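Local structure of GEO10716p1 (Drosophila melanogaster, 7BTG) at residues A[83-87]-A[121-125]. The protein probably removes phosphate from phosphorylated arginine, as a member of the low molecular weight protein tyrosine phosphatase family. The protein carries 1 engineered substitution. Numbering follows the deposited sequence.
Sequences FAMDN and EIIED
The carbonyl oxygen of Met85 takes two hydrogen bonds. Ile123 N donates one, with Met85 O and Ile123 N 3.1 Å apart and an angle of 158° at the hydrogen. The donor is tilted 26° from the carbonyl plane. A water gives the second bond, lying 3.0 Å from Met85 O. The same water donates to the carbonyl oxygen of Glu121, so it ties the start of 121-125 to the turn after strand 81-84. Next to the direct bond, Met85 CB packs against Ile123 CB at 4.1 Å, and both residues are buried. The Met85 chain bends at chi2 (-68°), keeps its sulfur beside Ile123 and carries its terminal methyl away. The Met85 side chain touches Phe5 and Ser7 of strand 2-7 and Ala17 of helix 13-27.

Asp86 forms the second half of the contact. Its CG sits beside its own backbone N, and OD1 is brought over the 122-124 backbone. The Asp86 and Ile122 side chains cross at about a right angle, with Asp86 OD1 3.7 Å from the methyl Ile122 CG2. Glu124 bends back, and its OE1 comes within 4.1 Å of Asp86 OD1. This pairing of like charges is probably eased by Arg13. Arg13 NH1 forms a salt bridge with Asp86 OD2 and a hydrogen bond with Ile123 O, so one guanidinium nitrogen links both segments.

The contact joins the C-terminal end of a central strand of the parallel sheet to the loop before helix 133-154. A phosphate ion, probably from the crystallisation liquor, lies about 6 Å from the Met85 side chain and probably marks the phosphate pocket. Arg13 matches the P-loop (CX5R) arginine of the family and Asp125 probably its general acid, placing the contact beside the active site.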
# COMPACT_ATOMS: atom_id res chain seq x y z
N PHE A 83 2.89 2.61 4.28
CA PHE A 83 3.79 2.17 3.22
C PHE A 83 3.60 3.05 1.99
O PHE A 83 2.48 3.16 1.48
CB PHE A 83 3.55 0.71 2.87
CG PHE A 83 4.01 -0.25 3.94
CD1 PHE A 83 5.34 -0.28 4.33
CD2 PHE A 83 3.11 -1.09 4.57
CE1 PHE A 83 5.77 -1.12 5.32
CE2 PHE A 83 3.53 -1.95 5.56
CZ PHE A 83 4.87 -1.97 5.93
N ALA A 84 4.69 3.67 1.54
CA ALA A 84 4.75 4.34 0.26
C ALA A 84 5.14 3.37 -0.85
O ALA A 84 5.86 2.39 -0.62
CB ALA A 84 5.77 5.48 0.33
N MET A 85 4.67 3.64 -2.06
CA MET A 85 5.12 2.88 -3.22
C MET A 85 6.37 3.47 -3.85
O MET A 85 7.21 2.73 -4.39
CB MET A 85 4.02 2.81 -4.28
CG MET A 85 2.71 2.31 -3.73
SD MET A 85 2.83 0.53 -3.24
CE MET A 85 1.61 0.53 -1.94
N ASP A 86 6.52 4.80 -3.72
CA ASP A 86 7.43 5.69 -4.41
C ASP A 86 8.27 6.47 -3.41
O ASP A 86 7.82 6.76 -2.29
CB ASP A 86 6.68 6.79 -5.22
CG ASP A 86 6.26 6.32 -6.53
OD1 ASP A 86 7.05 5.53 -7.10
OD2 ASP A 86 5.17 6.72 -6.99
N ASN A 87 9.43 6.93 -3.86
CA ASN A 87 10.13 7.88 -3.03
C ASN A 87 9.46 9.24 -3.07
O ASN A 87 9.53 10.00 -2.09
CB ASN A 87 11.59 7.98 -3.44
CG ASN A 87 12.45 8.56 -2.35
OD1 ASN A 87 13.02 9.65 -2.49
ND2 ASN A 87 12.52 7.85 -1.23
N GLU A 121 13.31 -1.85 -5.60
CA GLU A 121 12.71 -1.13 -4.48
C GLU A 121 11.42 -0.40 -4.89
O GLU A 121 10.48 -0.31 -4.09
CB GLU A 121 13.71 -0.10 -3.96
CG GLU A 121 14.40 -0.39 -2.68
CD GLU A 121 14.93 0.89 -2.06
OE1 GLU A 121 15.32 1.81 -2.82
OE2 GLU A 121 14.91 1.00 -0.81
N ILE A 122 11.40 0.17 -6.09
CA ILE A 122 10.40 1.17 -6.46
C ILE A 122 9.21 0.50 -7.14
O ILE A 122 9.35 -0.14 -8.18
CB ILE A 122 11.02 2.25 -7.37
CG1 ILE A 122 12.30 2.83 -6.78
CG2 ILE A 122 10.03 3.38 -7.59
CD1 ILE A 122 12.07 3.62 -5.50
N ILE A 123 8.02 0.71 -6.60
CA ILE A 123 6.80 0.19 -7.19
C ILE A 123 6.17 1.30 -8.01
O ILE A 123 5.58 2.23 -7.46
CB ILE A 123 5.87 -0.35 -6.10
CG1 ILE A 123 6.69 -1.28 -5.22
CG2 ILE A 123 4.72 -1.07 -6.73
CD1 ILE A 123 5.92 -2.18 -4.33
N GLU A 124 6.29 1.20 -9.34
CA GLU A 124 5.89 2.27 -10.25
C GLU A 124 4.38 2.33 -10.44
O GLU A 124 3.70 1.30 -10.49
CB GLU A 124 6.55 2.08 -11.62
CG GLU A 124 8.04 1.80 -11.59
CD GLU A 124 8.88 3.06 -11.39
OE1 GLU A 124 8.49 3.91 -10.55
OE2 GLU A 124 9.92 3.20 -12.08
N ASP A 125 3.88 3.56 -10.59
CA ASP A 125 2.47 3.84 -10.89
C ASP A 125 2.08 3.21 -12.23
O ASP A 125 2.60 3.62 -13.26
CB ASP A 125 2.23 5.35 -10.96
CG ASP A 125 0.76 5.70 -11.05
OD1 ASP A 125 -0.08 4.78 -11.25
OD2 ASP A 125 0.44 6.88 -10.90
O HOH W 1 8.24 0.38 -2.88